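Local structure of putative lipoprotein (Clostridium difficile, 4EXR) at residues Leu136-Leu140 with Asp141-Tyr145. The protein is of unknown function but, as a putative lipoprotein, carries two tandem PepSY-type (peptidase propeptide and YPEB) domains and binds a sodium ion in the crystal. Numbering follows the deposited sequence.
Sequences LDKDL and DVTFY. With NA (sodium ion), chain B.
Strands 136-139 and 142-145 form a beta hairpin with a two-residue loop, a type I' turn from Asp139 to Val142, whose evidence is the positive phi of both Leu140 (55°) and Asp141 (70°). The pair that closes the turn has Val142 N bonded to Asp139 O at 2.9 Å, from above the carbonyl plane, while the return bond from Asp139 N to Val142 O is longer, at 3.1 Å. Further down, Asp137 and Phe144 form a hydrogen-bonded pair with both bonds nearly straight, Phe144 N to Asp137 O measuring 2.9 Å.

On the face carrying Asp137 and Phe144, Phe144 CG stands between its backbone N and carbonyl carbon (chi1 53°), which swings the ring back over strand 136-139: Asp137 O lies above one ring face toward the rim, and Asp137 CB meets Phe144 CE1 at 3.8 Å. The hairpin belongs to the second PepSY-family region and adjoins strand 49-58 of the first, and the sodium ion sits at this junction. Asp137 OD1 binds it at 2.3 Å, together with two waters, Asp52 and Val51 O; a weak bond from Lys138 N also reaches OD1.

On the opposite face Leu136 CD2 lies 3.5 Å from the centroid of the Tyr145 ring, nearly on its normal, a CH-pi contact. Beside them Lys138 CB packs 3.8 Å from Thr143 OG1. The polar ends on this face are satisfied outside the hairpin, by residues 105-114: Lys138 NZ hydrogen-bonds to Lys105 O and Lys107 O, Thr143 OG1 to Asp109 N, and Tyr145 OH to Met114 O.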
loop_
_atom_site.group_PDB
_atom_site.type_symbol
_atom_site.label_atom_id
_atom_site.label_comp_id
_atom_site.label_asym_id
_atom_site.label_seq_id
_atom_site.Cartn_x
_atom_site.Cartn_y
_atom_site.Cartn_z
ATOM N N LEU A 136 -5.328 3.627 19.216
ATOM C CA LEU A 136 -6.550 3.098 19.772
ATOM C C LEU A 136 -6.651 1.691 19.220
ATOM O O LEU A 136 -6.441 1.474 18.029
ATOM C CB LEU A 136 -7.741 3.935 19.324
ATOM C CG LEU A 136 -7.938 5.198 20.158
ATOM C CD1 LEU A 136 -8.716 6.238 19.366
ATOM C CD2 LEU A 136 -8.657 4.839 21.462
ATOM N N ASP A 137 -6.958 0.740 20.096
ATOM C CA ASP A 137 -7.021 -0.667 19.729
ATOM C C ASP A 137 -8.098 -1.322 20.590
ATOM O O ASP A 137 -8.578 -0.720 21.556
ATOM C CB ASP A 137 -5.661 -1.326 19.972
ATOM C CG ASP A 137 -5.492 -2.654 19.214
ATOM O OD1 ASP A 137 -6.362 -3.017 18.383
ATOM O OD2 ASP A 137 -4.470 -3.333 19.444
ATOM N N LYS A 138 -8.490 -2.540 20.235
ATOM C CA LYS A 138 -9.483 -3.252 21.018
ATOM C C LYS A 138 -9.056 -4.693 21.233
ATOM O O LYS A 138 -8.624 -5.368 20.301
ATOM C CB LYS A 138 -10.850 -3.224 20.330
ATOM C CG LYS A 138 -11.928 -4.028 21.088
ATOM C CD LYS A 138 -13.247 -4.106 20.330
ATOM C CE LYS A 138 -13.189 -5.162 19.233
ATOM N NZ LYS A 138 -14.459 -5.206 18.445
ATOM N N ASP A 139 -9.164 -5.148 22.473
ATOM C CA ASP A 139 -9.033 -6.570 22.779
ATOM C C ASP A 139 -10.008 -6.890 23.904
ATOM O O ASP A 139 -10.270 -6.029 24.752
ATOM C CB ASP A 139 -7.595 -6.901 23.187
ATOM C CG ASP A 139 -7.346 -8.404 23.289
ATOM O OD1 ASP A 139 -8.126 -9.183 22.697
ATOM O OD2 ASP A 139 -6.367 -8.805 23.960
ATOM N N LEU A 140 -10.565 -8.104 23.896
ATOM C CA LEU A 140 -11.497 -8.540 24.936
ATOM C C LEU A 140 -12.660 -7.564 25.077
ATOM O O LEU A 140 -13.144 -7.318 26.187
ATOM C CB LEU A 140 -10.777 -8.689 26.285
ATOM C CG LEU A 140 -9.548 -9.604 26.298
ATOM C CD1 LEU A 140 -8.890 -9.623 27.680
ATOM C CD2 LEU A 140 -9.925 -11.018 25.846
ATOM N N ASP A 141 -13.066 -6.987 23.946
ATOM C CA ASP A 141 -14.206 -6.069 23.876
ATOM C C ASP A 141 -13.959 -4.713 24.547
ATOM O O ASP A 141 -14.882 -3.912 24.712
ATOM C CB ASP A 141 -15.471 -6.731 24.445
ATOM C CG ASP A 141 -16.693 -6.464 23.598
ATOM O OD1 ASP A 141 -16.525 -6.271 22.369
ATOM O OD2 ASP A 141 -17.813 -6.448 24.160
ATOM N N VAL A 142 -12.715 -4.463 24.932
ATOM C CA VAL A 142 -12.346 -3.210 25.565
ATOM C C VAL A 142 -11.565 -2.391 24.547
ATOM O O VAL A 142 -10.546 -2.845 24.057
ATOM C CB VAL A 142 -11.435 -3.435 26.797
ATOM C CG1 VAL A 142 -11.047 -2.093 27.424
ATOM C CG2 VAL A 142 -12.113 -4.324 27.818
ATOM N N THR A 143 -12.058 -1.200 24.215
ATOM C CA THR A 143 -11.300 -0.282 23.363
ATOM C C THR A 143 -10.452 0.596 24.268
ATOM O O THR A 143 -10.961 1.262 25.175
ATOM C CB THR A 143 -12.226 0.570 22.469
ATOM O OG1 THR A 143 -12.953 -0.301 21.596
ATOM C CG2 THR A 143 -11.420 1.583 21.627
ATOM N N PHE A 144 -9.147 0.580 24.035
ATOM C CA PHE A 144 -8.240 1.313 24.891
ATOM C C PHE A 144 -7.298 2.191 24.072
ATOM O O PHE A 144 -7.015 1.906 22.904
ATOM C CB PHE A 144 -7.437 0.340 25.767
ATOM C CG PHE A 144 -6.738 -0.739 24.984
ATOM C CD1 PHE A 144 -5.484 -0.516 24.435
ATOM C CD2 PHE A 144 -7.339 -1.974 24.788
ATOM C CE1 PHE A 144 -4.851 -1.501 23.696
ATOM C CE2 PHE A 144 -6.708 -2.961 24.058
ATOM C CZ PHE A 144 -5.457 -2.728 23.516
ATOM N N TYR A 145 -6.825 3.268 24.694
ATOM C CA TYR A 145 -5.682 3.986 24.158
ATOM C C TYR A 145 -4.439 3.222 24.585
ATOM O O TYR A 145 -4.351 2.744 25.714
ATOM C CB TYR A 145 -5.606 5.403 24.728
ATOM C CG TYR A 145 -6.520 6.417 24.066
ATOM C CD1 TYR A 145 -6.143 7.055 22.887
ATOM C CD2 TYR A 145 -7.737 6.764 24.643
ATOM C CE1 TYR A 145 -6.968 7.992 22.287
ATOM C CE2 TYR A 145 -8.565 7.716 24.056
ATOM C CZ TYR A 145 -8.170 8.322 22.882
ATOM O OH TYR A 145 -8.996 9.250 22.293
HETATM NA NA NA B . -7.191 -3.066 16.203
HETATM O O HOH W 1 -6.844 -4.466 14.326
HETATM O O HOH W 2 -9.184 -3.943 17.076
#